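Local coordinates for tube-forming protein in Mycobacterial Envelpe, TiME (Mycolicibacterium smegmatis, PDB 7CU9) that probably forms part of a tube across the mycobacterial outer envelope that is thought to serve as a channel for protein secretion, at residues 147-155 and 166-177. Sequence-based numbering, arbitrary orientation.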
ATOM      1  N   THR B 147      13.396   4.798 -10.196  1.00 19.67           N
ATOM      2  CA  THR B 147      12.713   4.011  -9.135  1.00 18.32           C
ATOM      3  C   THR B 147      11.226   3.881  -9.467  1.00 17.19           C
ATOM      4  O   THR B 147      10.747   4.608 -10.356  1.00 16.91           O
ATOM      5  CB  THR B 147      12.864   4.646  -7.747  1.00 18.71           C
ATOM      6  OG1 THR B 147      11.879   5.676  -7.632  1.00 17.89           O
ATOM      7  CG2 THR B 147      14.242   5.212  -7.483  1.00 19.14           C
ATOM      8  N   ASP B 148      10.529   3.010  -8.739  1.00 16.28           N
ATOM      9  CA  ASP B 148       9.050   2.890  -8.783  1.00 16.16           C
ATOM     10  C   ASP B 148       8.447   3.658  -7.601  1.00 14.98           C
ATOM     11  O   ASP B 148       7.278   3.407  -7.279  1.00 15.30           O
ATOM     12  CB  ASP B 148       8.614   1.423  -8.792  1.00 17.30           C
ATOM     13  CG  ASP B 148       8.978   0.637  -7.544  1.00 18.69           C
ATOM     14  OD1 ASP B 148       9.735   1.167  -6.705  1.00 20.18           O
ATOM     15  OD2 ASP B 148       8.500  -0.510  -7.420  1.00 20.76           O
ATOM     16  N   ARG B 149       9.212   4.546  -6.960  1.00 13.93           N
ATOM     17  CA  ARG B 149       8.703   5.333  -5.809  1.00 13.34           C
ATOM     18  C   ARG B 149       7.921   6.539  -6.334  1.00 12.31           C
ATOM     19  O   ARG B 149       8.500   7.372  -7.066  1.00 11.80           O
ATOM     20  CB  ARG B 149       9.837   5.788  -4.893  1.00 13.90           C
ATOM     21  CG  ARG B 149       9.338   6.519  -3.655  1.00 14.47           C
ATOM     22  CD  ARG B 149      10.489   6.805  -2.724  1.00 15.00           C
ATOM     23  NE  ARG B 149      10.116   7.454  -1.476  1.00 15.24           N
ATOM     24  CZ  ARG B 149       9.601   6.851  -0.407  1.00 15.40           C
ATOM     25  NH1 ARG B 149       9.326   5.557  -0.416  1.00 15.45           N
ATOM     26  NH2 ARG B 149       9.347   7.567   0.676  1.00 15.40           N
ATOM     27  N   ARG B 150       6.647   6.637  -5.957  1.00 11.60           N
ATOM     28  CA  ARG B 150       5.780   7.770  -6.349  1.00 11.15           C
ATOM     29  C   ARG B 150       5.141   8.357  -5.095  1.00 10.82           C
ATOM     30  O   ARG B 150       4.777   7.595  -4.185  1.00 10.41           O
ATOM     31  CB  ARG B 150       4.729   7.352  -7.380  1.00 11.22           C
ATOM     32  CG  ARG B 150       5.342   6.970  -8.720  1.00 11.27           C
ATOM     33  CD  ARG B 150       4.320   6.804  -9.814  1.00 11.42           C
ATOM     34  NE  ARG B 150       3.461   5.661  -9.527  1.00 11.23           N
ATOM     35  CZ  ARG B 150       2.264   5.451 -10.064  1.00 11.59           C
ATOM     36  NH1 ARG B 150       1.764   6.294 -10.952  1.00 11.66           N
ATOM     37  NH2 ARG B 150       1.565   4.385  -9.713  1.00 11.62           N
ATOM     38  N   CYS B 151       5.069   9.682  -5.058  1.00 10.99           N
ATOM     39  CA  CYS B 151       4.349  10.447  -4.018  1.00 11.38           C
ATOM     40  C   CYS B 151       3.058  10.964  -4.641  1.00 10.40           C
ATOM     41  O   CYS B 151       3.145  11.749  -5.593  1.00 10.39           O
ATOM     42  CB  CYS B 151       5.192  11.597  -3.491  1.00 12.71           C
ATOM     43  SG  CYS B 151       6.724  11.050  -2.691  1.00 15.71           S
ATOM     44  N   PHE B 152       1.919  10.506  -4.133  1.00  9.73           N
ATOM     45  CA  PHE B 152       0.574  10.989  -4.519  1.00  9.54           C
ATOM     46  C   PHE B 152       0.184  12.115  -3.565  1.00  9.39           C
ATOM     47  O   PHE B 152       0.210  11.928  -2.336  1.00  9.45           O
ATOM     48  CB  PHE B 152      -0.435   9.844  -4.514  1.00  9.48           C
ATOM     49  CG  PHE B 152      -0.342   8.972  -5.737  1.00  9.86           C
ATOM     50  CD1 PHE B 152       0.729   8.109  -5.911  1.00  9.97           C
ATOM     51  CD2 PHE B 152      -1.304   9.040  -6.730  1.00 10.21           C
ATOM     52  CE1 PHE B 152       0.825   7.319  -7.048  1.00 10.22           C
ATOM     53  CE2 PHE B 152      -1.208   8.249  -7.865  1.00 10.34           C
ATOM     54  CZ  PHE B 152      -0.141   7.395  -8.022  1.00 10.45           C
ATOM     55  N   ASN B 153      -0.139  13.268  -4.140  1.00  9.38           N
ATOM     56  CA  ASN B 153      -0.415  14.516  -3.388  1.00  9.66           C
ATOM     57  C   ASN B 153      -1.857  14.934  -3.648  1.00  9.73           C
ATOM     58  O   ASN B 153      -2.317  14.801  -4.792  1.00 10.28           O
ATOM     59  CB  ASN B 153       0.516  15.646  -3.814  1.00  9.92           C
ATOM     60  CG  ASN B 153       1.976  15.360  -3.541  1.00 10.49           C
ATOM     61  OD1 ASN B 153       2.545  15.898  -2.599  1.00 11.78           O
ATOM     62  ND2 ASN B 153       2.590  14.529  -4.368  1.00 11.14           N
ATOM     63  N   THR B 154      -2.528  15.451  -2.624  1.00  9.70           N
ATOM     64  CA  THR B 154      -3.853  16.098  -2.778  1.00  9.81           C
ATOM     65  C   THR B 154      -3.854  17.393  -1.966  1.00  9.84           C
ATOM     66  O   THR B 154      -3.344  17.400  -0.826  1.00  9.48           O
ATOM     67  CB  THR B 154      -5.001  15.146  -2.430  1.00 10.22           C
ATOM     68  OG1 THR B 154      -6.203  15.778  -2.879  1.00 10.67           O
ATOM     69  CG2 THR B 154      -5.095  14.816  -0.958  1.00 10.25           C
ATOM     70  N   THR B 155      -4.362  18.456  -2.581  1.00  9.66           N
ATOM     71  CA  THR B 155      -4.549  19.785  -1.958  1.00  9.88           C
ATOM     72  C   THR B 155      -6.035  20.101  -2.020  1.00  9.90           C
ATOM     73  O   THR B 155      -6.607  20.046  -3.124  1.00  9.88           O
ATOM     74  CB  THR B 155      -3.719  20.851  -2.675  1.00 10.05           C
ATOM     75  OG1 THR B 155      -2.353  20.486  -2.498  1.00 10.44           O
ATOM     76  CG2 THR B 155      -3.981  22.247  -2.153  1.00 10.17           C
ATOM     77  N   LYS B 166       0.180  13.839   1.442  1.00  9.50           N
ATOM     78  CA  LYS B 166       1.151  13.214   0.524  1.00 10.42           C
ATOM     79  C   LYS B 166       1.403  11.800   1.037  1.00 10.07           C
ATOM     80  O   LYS B 166       1.702  11.656   2.232  1.00  9.96           O
ATOM     81  CB  LYS B 166       2.424  14.060   0.488  1.00 11.70           C
ATOM     82  CG  LYS B 166       3.584  13.490  -0.310  1.00 12.91           C
ATOM     83  CD  LYS B 166       4.834  14.328  -0.187  1.00 13.70           C
ATOM     84  CE  LYS B 166       5.587  14.071   1.102  1.00 14.29           C
ATOM     85  NZ  LYS B 166       6.828  14.872   1.189  1.00 15.61           N
ATOM     86  N   VAL B 167       1.251  10.805   0.169  1.00 10.03           N
ATOM     87  CA  VAL B 167       1.591   9.390   0.480  1.00 10.35           C
ATOM     88  C   VAL B 167       2.645   8.940  -0.528  1.00 10.74           C
ATOM     89  O   VAL B 167       2.353   8.969  -1.733  1.00 10.60           O
ATOM     90  CB  VAL B 167       0.351   8.484   0.468  1.00 10.45           C
ATOM     91  CG1 VAL B 167       0.744   7.023   0.614  1.00 10.73           C
ATOM     92  CG2 VAL B 167      -0.640   8.886   1.553  1.00 10.58           C
ATOM     93  N   CYS B 168       3.826   8.576  -0.023  1.00 11.48           N
ATOM     94  CA  CYS B 168       5.001   8.152  -0.819  1.00 12.37           C
ATOM     95  C   CYS B 168       5.225   6.659  -0.589  1.00 11.65           C
ATOM     96  O   CYS B 168       5.204   6.217   0.573  1.00 11.66           O
ATOM     97  CB  CYS B 168       6.256   8.912  -0.419  1.00 13.65           C
ATOM     98  SG  CYS B 168       6.159  10.704  -0.676  1.00 16.70           S
ATOM     99  N   GLN B 169       5.422   5.912  -1.669  1.00 10.96           N
ATOM    100  CA  GLN B 169       5.582   4.443  -1.629  1.00 10.65           C
ATOM    101  C   GLN B 169       5.825   3.945  -3.047  1.00 10.78           C
ATOM    102  O   GLN B 169       5.582   4.691  -4.003  1.00 10.54           O
ATOM    103  CB  GLN B 169       4.337   3.762  -1.056  1.00 10.51           C
ATOM    104  CG  GLN B 169       3.028   4.240  -1.675  1.00 10.48           C
ATOM    105  CD  GLN B 169       1.851   3.403  -1.237  1.00 10.73           C
ATOM    106  OE1 GLN B 169       1.281   3.604  -0.170  1.00 10.75           O
ATOM    107  NE2 GLN B 169       1.473   2.447  -2.071  1.00 10.83           N
ATOM    108  N   SER B 170       6.266   2.698  -3.179  1.00 11.17           N
ATOM    109  CA  SER B 170       6.142   1.975  -4.460  1.00 11.05           C
ATOM    110  C   SER B 170       4.649   1.754  -4.746  1.00 10.81           C
ATOM    111  O   SER B 170       3.799   2.122  -3.896  1.00 10.77           O
ATOM    112  CB  SER B 170       6.933   0.699  -4.429  1.00 11.56           C
ATOM    113  OG  SER B 170       6.474  -0.150  -3.396  1.00 12.98           O
ATOM    114  N   GLY B 171       4.314   1.218  -5.913  1.00 10.61           N
ATOM    115  CA  GLY B 171       2.909   1.028  -6.305  1.00 10.36           C
ATOM    116  C   GLY B 171       2.165   2.352  -6.307  1.00 10.21           C
ATOM    117  O   GLY B 171       2.715   3.336  -6.834  1.00 10.38           O
ATOM    118  N   ASN B 172       0.968   2.389  -5.725  1.00 10.16           N
ATOM    119  CA  ASN B 172       0.018   3.521  -5.896  1.00 10.30           C
ATOM    120  C   ASN B 172      -0.472   4.003  -4.531  1.00 10.03           C
ATOM    121  O   ASN B 172      -1.376   3.363  -3.966  1.00 10.02           O
ATOM    122  CB  ASN B 172      -1.147   3.106  -6.787  1.00 10.62           C
ATOM    123  CG  ASN B 172      -1.962   4.275  -7.290  1.00 11.26           C
ATOM    124  OD1 ASN B 172      -2.155   5.260  -6.580  1.00 11.10           O
ATOM    125  ND2 ASN B 172      -2.444   4.173  -8.516  1.00 12.10           N
ATOM    126  N   GLY B 173       0.065   5.132  -4.058  1.00  9.83           N
ATOM    127  CA  GLY B 173      -0.367   5.764  -2.799  1.00  9.79           C
ATOM    128  C   GLY B 173      -1.626   6.606  -2.958  1.00 10.01           C
ATOM    129  O   GLY B 173      -2.047   7.206  -1.950  1.00 10.44           O
ATOM    130  N   GLY B 174      -2.220   6.644  -4.155  1.00 10.26           N
ATOM    131  CA  GLY B 174      -3.396   7.482  -4.466  1.00 10.44           C
ATOM    132  C   GLY B 174      -4.603   7.117  -3.606  1.00 10.49           C
ATOM    133  O   GLY B 174      -5.211   7.979  -2.970  1.00 10.61           O
ATOM    134  N   PRO B 175      -5.036   5.837  -3.566  1.00 10.62           N
ATOM    135  CA  PRO B 175      -6.173   5.467  -2.726  1.00 10.81           C
ATOM    136  C   PRO B 175      -5.977   5.891  -1.262  1.00 10.78           C
ATOM    137  O   PRO B 175      -6.897   6.433  -0.666  1.00 11.23           O
ATOM    138  CB  PRO B 175      -6.228   3.944  -2.901  1.00 10.93           C
ATOM    139  CG  PRO B 175      -5.708   3.737  -4.299  1.00 11.05           C
ATOM    140  CD  PRO B 175      -4.562   4.725  -4.408  1.00 10.72           C
ATOM    141  N   ALA B 176      -4.789   5.671  -0.700  1.00 10.80           N
ATOM    142  CA  ALA B 176      -4.486   6.013   0.710  1.00 10.68           C
ATOM    143  C   ALA B 176      -4.534   7.532   0.907  1.00 10.63           C
ATOM    144  O   ALA B 176      -5.095   7.978   1.921  1.00 10.98           O
ATOM    145  CB  ALA B 176      -3.150   5.455   1.126  1.00 10.95           C
ATOM    146  N   VAL B 177      -3.995   8.318  -0.019  1.00 10.36           N
ATOM    147  CA  VAL B 177      -3.955   9.794   0.203  1.00 10.43           C
ATOM    148  C   VAL B 177      -5.392  10.329   0.170  1.00 10.80           C
ATOM    149  O   VAL B 177      -5.697  11.288   0.917  1.00 10.53           O
ATOM    150  CB  VAL B 177      -2.996  10.518  -0.762  1.00 10.48           C
ATOM    151  CG1 VAL B 177      -3.583  10.744  -2.146  1.00 10.35           C
ATOM    152  CG2 VAL B 177      -2.529  11.835  -0.158  1.00 10.61           C
TER
HETATM  153  O   HOH W   1       4.891   3.386  -8.412  1.00 13.20           O
HETATM  154  O   HOH W   2       5.746  -0.535  -7.767  1.00 15.13           O
HETATM  155  O   HOH W   3       2.763   5.627  -4.975  1.00 10.29           O
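Phe152 lies against the turn that carries strand 161-169 into helix 174-185. Its CB meets Val177 CG1 at 4.0 Å, and with CG anti to the carbonyl carbon (chi1 -78°) the ring spreads over the glycine backbone. Phe152 CG sits 3.4 Å from Gly174 N, CD1 and CD2 run along Gly173 N and Gly174 CA, and at the tip its CZ comes within 3.3 Å of Asn172 OD1. One ring face thus covers the capping bond at the helix start, in which Asn172 OD1 accepts from Gly174 N (2.8 Å) in its carbonyl plane; Asn suits this place because its short side chain carries a carbonyl oxygen that can reach forward to the N-H two residues on. Gly174 lets the flat ring come this close, since a CB there would crowd Phe152 CD2 and Asn172 OD1; at Gly173 a CB would run into Val167 O. Arg150 bends at chi3, and its NH2 gives Gly171 O a long bond of 3.3 Å from above the carbonyl plane, while a water joins NE to the same oxygen. On the other sheet face the Cys151-Cys168 disulfide (SG to SG 2.1 Å) staples a non-hydrogen-bonded pair. The hairpin of strands 150-158 and 161-169 lies inside the antiparallel sheet, between strands 137-144 and 77-89, with helix 174-185 packed on its Phe152 face.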